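Local coordinates for putative glutathione-regulated potassium-efflux system protein KefB (Vibrio parahaemolyticus RIMD 2210633, PDB 3C85) that probably works as a glutathione-regulated potassium:proton antiporter, here represented by its soluble, nucleotide-binding TrkA (RCK) domain, at the interface of chains A and B. Residues are numbered along the deposited sequence; one frame, centred on the assembly and turned at random. Chains: chain A/B, Putative glutathione-regulated potassium-efflux system protein KefB.

Contact 1: the interface of chains A and B. Residues chain A 162-163, 166-167, 170; chain B 157, 162, 165.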
ATOM      1  N   GLU A 162      -0.617   0.062   4.198  1.00 19.49           N
ATOM      2  CA  GLU A 162       0.287   0.897   3.390  1.00 20.40           C
ATOM      3  C   GLU A 162      -0.368   1.302   2.071  1.00 20.65           C
ATOM      4  O   GLU A 162      -0.267   2.470   1.654  1.00 21.68           O
ATOM      5  CB  GLU A 162       1.618   0.148   3.132  1.00 20.50           C
ATOM      6  CG  GLU A 162       2.445  -0.080   4.446  1.00 22.13           C
ATOM      7  CD  GLU A 162       2.693   1.226   5.219  1.00 26.06           C
ATOM      8  OE1 GLU A 162       3.060   2.253   4.594  1.00 30.65           O
ATOM      9  OE2 GLU A 162       2.521   1.230   6.464  1.00 28.24           O
ATOM     10  N   ALA A 163      -1.015   0.354   1.409  1.00 18.90           N
ATOM     11  CA  ALA A 163      -1.781   0.673   0.200  1.00 20.64           C
ATOM     12  C   ALA A 163      -2.811   1.809   0.423  1.00 20.53           C
ATOM     13  O   ALA A 163      -2.865   2.736  -0.361  1.00 20.51           O
ATOM     14  CB  ALA A 163      -2.467  -0.569  -0.338  1.00 19.62           C
ATOM     15  N   GLY A 166      -0.996   5.255   0.991  1.00 23.64           N
ATOM     16  CA  GLY A 166      -0.441   5.805  -0.239  1.00 23.28           C
ATOM     17  C   GLY A 166      -1.569   6.191  -1.183  1.00 23.46           C
ATOM     18  O   GLY A 166      -1.474   7.200  -1.845  1.00 24.15           O
ATOM     19  N   PHE A 167      -2.635   5.379  -1.239  1.00 22.98           N
ATOM     20  CA  PHE A 167      -3.879   5.693  -1.997  1.00 22.28           C
ATOM     21  C   PHE A 167      -4.387   7.105  -1.668  1.00 23.00           C
ATOM     22  O   PHE A 167      -4.531   7.961  -2.573  1.00 23.85           O
ATOM     23  CB  PHE A 167      -4.915   4.594  -1.703  1.00 22.89           C
ATOM     24  CG  PHE A 167      -6.305   4.790  -2.328  1.00 22.41           C
ATOM     25  CD1 PHE A 167      -6.478   5.269  -3.644  1.00 22.36           C
ATOM     26  CD2 PHE A 167      -7.421   4.413  -1.614  1.00 21.80           C
ATOM     27  CE1 PHE A 167      -7.741   5.438  -4.190  1.00 21.66           C
ATOM     28  CE2 PHE A 167      -8.698   4.571  -2.153  1.00 20.74           C
ATOM     29  CZ  PHE A 167      -8.864   5.056  -3.444  1.00 21.89           C
ATOM     30  N   HIS A 170      -1.763   9.916  -2.658  1.00 27.34           N
ATOM     31  CA  HIS A 170      -1.736  10.184  -4.057  1.00 28.70           C
ATOM     32  C   HIS A 170      -3.000  10.776  -4.649  1.00 28.70           C
ATOM     33  O   HIS A 170      -2.931  11.558  -5.541  1.00 28.05           O
ATOM     34  CB  HIS A 170      -1.240   8.996  -4.831  1.00 27.98           C
ATOM     35  CG  HIS A 170       0.167   8.610  -4.489  1.00 31.32           C
ATOM     36  ND1 HIS A 170       0.539   7.319  -4.219  1.00 31.33           N
ATOM     37  CD2 HIS A 170       1.286   9.353  -4.367  1.00 33.02           C
ATOM     38  CE1 HIS A 170       1.827   7.281  -3.957  1.00 33.43           C
ATOM     39  NE2 HIS A 170       2.303   8.500  -4.046  1.00 34.26           N
TER
ATOM     40  N   PHE B 157      -5.825   3.494  -8.810  1.00 25.43           N
ATOM     41  CA  PHE B 157      -4.523   3.058  -8.322  1.00 25.12           C
ATOM     42  C   PHE B 157      -4.488   1.568  -8.083  1.00 23.74           C
ATOM     43  O   PHE B 157      -5.516   0.943  -7.810  1.00 22.99           O
ATOM     44  CB  PHE B 157      -4.209   3.792  -7.021  1.00 26.60           C
ATOM     45  CG  PHE B 157      -4.250   5.298  -7.173  1.00 29.02           C
ATOM     46  CD1 PHE B 157      -3.137   5.998  -7.552  1.00 31.75           C
ATOM     47  CD2 PHE B 157      -5.435   5.998  -6.976  1.00 30.38           C
ATOM     48  CE1 PHE B 157      -3.198   7.380  -7.714  1.00 33.03           C
ATOM     49  CE2 PHE B 157      -5.487   7.377  -7.143  1.00 32.28           C
ATOM     50  CZ  PHE B 157      -4.368   8.058  -7.492  1.00 30.42           C
ATOM     51  N   GLU B 162       0.874   1.089  -4.686  1.00 21.47           N
ATOM     52  CA  GLU B 162       0.677   2.000  -3.546  1.00 21.86           C
ATOM     53  C   GLU B 162       1.325   1.466  -2.256  1.00 20.81           C
ATOM     54  O   GLU B 162       1.919   2.229  -1.490  1.00 21.78           O
ATOM     55  CB  GLU B 162      -0.816   2.286  -3.335  1.00 21.25           C
ATOM     56  CG  GLU B 162      -1.414   3.049  -4.532  1.00 24.78           C
ATOM     57  CD  GLU B 162      -0.694   4.327  -4.766  1.00 27.28           C
ATOM     58  OE1 GLU B 162      -0.511   5.108  -3.820  1.00 33.14           O
ATOM     59  OE2 GLU B 162      -0.286   4.567  -5.898  1.00 31.30           O
ATOM     60  N   SER B 165       5.214   2.017  -2.369  1.00 24.22           N
ATOM     61  CA  SER B 165       5.519   3.404  -2.103  1.00 26.02           C
ATOM     62  C   SER B 165       5.384   3.773  -0.611  1.00 26.69           C
ATOM     63  O   SER B 165       6.295   4.382  -0.041  1.00 28.50           O
ATOM     64  CB  SER B 165       4.581   4.262  -2.974  1.00 27.76           C
ATOM     65  OG  SER B 165       4.535   5.583  -2.499  1.00 31.55           O
TER
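A:Glu162 and B:Glu162 bring their backbone carbonyls to 3.8 Å (O to O), which places the helices 159-175 of both chains against each other near the two-fold axis of the deposited pair of TrkA domains, which may be the biological dimer. From its helix, B:Glu162 reaches over the turns of A:Ala163 and A:Gly166. B:Glu162 CB lies 3.6 Å from A:Ala163 O, and the bend at chi2 (-58°) turns the carboxylate onward to A:His170. There the imidazole nitrogen A:His170 ND1 donates to B:Glu162 OE1 at 2.5 Å, a short bond with an angle of 154° at the hydrogen. OE1 receives it through its syn lone pair, on the side of OE2, and lies in the plane of the imidazole. The carboxylate itself stands 88° to that ring, so the two flat groups meet almost perpendicularly and do not stack. B:Glu162 OE1 is also 3.0 Å from A:Gly166 O; both are acceptors, so this contact is probably unfavourable and offset by the bond from A:His170. If the imidazole is charged, that short bond would probably favour the ionised carboxylate. B:Phe157, in strand 155-158 that runs into helix 159-175 of chain B, supplies the apolar part. A:Phe167 and B:Phe157 cross at about a right angle, with B:Phe157 CD2 in plane at the edge of the A:Phe167 ring, 3.6 Å from A:Phe167 CD1. A:His170 CB approaches B:Phe157 CE1 at 3.8 Å, from the same side of that ring as A:Phe167 CD1. On the imidazole's rim, the hydroxyl OG of B:Ser165 lies in the ring plane, 3.5 Å from A:His170 CE1.

Contact 2: the interface of chains A and B. Residues chain A 49; chain B 158, 160-161.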
ATOM      1  N   ARG A  49       5.127  -5.939  -7.743  1.00 22.08           N
ATOM      2  CA  ARG A  49       4.614  -4.606  -7.636  1.00 21.93           C
ATOM      3  C   ARG A  49       4.993  -3.883  -6.340  1.00 21.28           C
ATOM      4  O   ARG A  49       5.267  -2.740  -6.361  1.00 22.09           O
ATOM      5  CB  ARG A  49       3.109  -4.584  -7.912  1.00 22.20           C
ATOM      6  CG  ARG A  49       2.750  -4.934  -9.343  1.00 25.56           C
ATOM      7  CD  ARG A  49       1.340  -4.602  -9.688  1.00 32.08           C
ATOM      8  NE  ARG A  49       1.209  -3.192  -9.925  1.00 37.68           N
ATOM      9  CZ  ARG A  49       1.416  -2.613 -11.088  1.00 40.99           C
ATOM     10  NH1 ARG A  49       1.748  -3.343 -12.126  1.00 42.93           N
ATOM     11  NH2 ARG A  49       1.277  -1.319 -11.209  1.00 40.25           N
TER
ATOM     12  N   ASN B 158      -3.287   1.020  -8.137  1.00 23.94           N
ATOM     13  CA  ASN B 158      -3.061  -0.388  -7.888  1.00 23.69           C
ATOM     14  C   ASN B 158      -2.671  -0.610  -6.426  1.00 22.82           C
ATOM     15  O   ASN B 158      -1.776   0.078  -5.896  1.00 23.52           O
ATOM     16  CB  ASN B 158      -1.972  -0.922  -8.828  1.00 24.58           C
ATOM     17  CG  ASN B 158      -1.655  -2.377  -8.561  1.00 26.41           C
ATOM     18  OD1 ASN B 158      -0.774  -2.695  -7.753  1.00 27.68           O
ATOM     19  ND2 ASN B 158      -2.406  -3.269  -9.183  1.00 32.45           N
ATOM     20  N   TYR B 160      -0.903  -2.830  -4.788  1.00 21.30           N
ATOM     21  CA  TYR B 160       0.470  -3.217  -4.480  1.00 22.90           C
ATOM     22  C   TYR B 160       1.509  -2.157  -4.802  1.00 22.03           C
ATOM     23  O   TYR B 160       2.491  -2.028  -4.082  1.00 21.88           O
ATOM     24  CB  TYR B 160       0.789  -4.522  -5.173  1.00 23.74           C
ATOM     25  CG  TYR B 160      -0.203  -5.577  -4.786  1.00 26.67           C
ATOM     26  CD1 TYR B 160      -0.344  -5.967  -3.454  1.00 25.18           C
ATOM     27  CD2 TYR B 160      -1.012  -6.172  -5.725  1.00 30.64           C
ATOM     28  CE1 TYR B 160      -1.264  -6.918  -3.072  1.00 28.00           C
ATOM     29  CE2 TYR B 160      -1.939  -7.148  -5.342  1.00 33.06           C
ATOM     30  CZ  TYR B 160      -2.046  -7.504  -4.008  1.00 30.87           C
ATOM     31  OH  TYR B 160      -2.975  -8.441  -3.610  1.00 34.27           O
ATOM     32  N   SER B 161       1.308  -1.399  -5.878  1.00 22.21           N
ATOM     33  CA  SER B 161       2.188  -0.277  -6.197  1.00 21.72           C
ATOM     34  C   SER B 161       2.095   0.792  -5.123  1.00 22.74           C
ATOM     35  O   SER B 161       3.112   1.310  -4.673  1.00 21.49           O
ATOM     36  CB  SER B 161       1.792   0.315  -7.536  1.00 23.19           C
ATOM     37  OG  SER B 161       1.977  -0.691  -8.517  1.00 24.59           O
TER
HETATM   38  O   HOH W   1       4.743  -1.139  -8.689  1.00 24.93           O
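A:Arg49 meets B:Asn158 and B:Ser161 through its guanidinium, while its backbone belongs to the glycine-rich GMGRIG loop of the Rossmann-type TrkA-N fold, at the start of helix 49-62. The single N-H of A:Arg49 NE is shared by two acceptors, the hydroxyl OG of B:Ser161 at 3.0 Å and the amide oxygen OD1 of B:Asn158, also 3.0 Å from NE. The terminal nitrogen A:Arg49 NH2 turns to B:Ser161 OG as well, at 2.9 Å. All three bonds are strongly bent and weak, so whatever hold they give probably rests on several weak bonds together, with B:Ser161 OG facing both NE and NH2. Guanidinium and amide planes lie 62° apart, which rules out a flat stack. A bend at chi3 (78°) turns the guanidinium from the aliphatic stem toward these acceptors. That stem packs on the neighbouring helix turn, with A:Arg49 CB 3.6 Å from B:Tyr160 CB. Behind the acceptors, B:Asn158 acts as the N-cap of helix 159-175: its OD1 takes the backbone N-H of B:Ser161 at 3.1 Å (N to OD1), in the carbonyl plane and on a lone pair, with 160° at the hydrogen. This probably helps to hold the amide's rotation and presents the same oxygen to the arginine. Farther out, water 1 bonds to B:Ser161 OG at 2.8 Å and to the backbone oxygen A:Arg49 O at 2.9 Å.

The C-alpha centres of contact 1 and contact 2 lie about 8 Å apart, and both draw on one stretch of chain B, the end of strand 155-158 and the first turns of helix 159-175. Chain A answers with different elements: its own helix 159-175 in contact 1, the glycine-rich loop and helix 49-62 in contact 2. Two-fold symmetry repeats each contact with the chains exchanged. The partner's last helix is thus tied both to its twin and to the nucleotide-binding fold; if this pairing is the biological one, dimerisation could plausibly sense changes near that site, although this structure alone does not show such coupling.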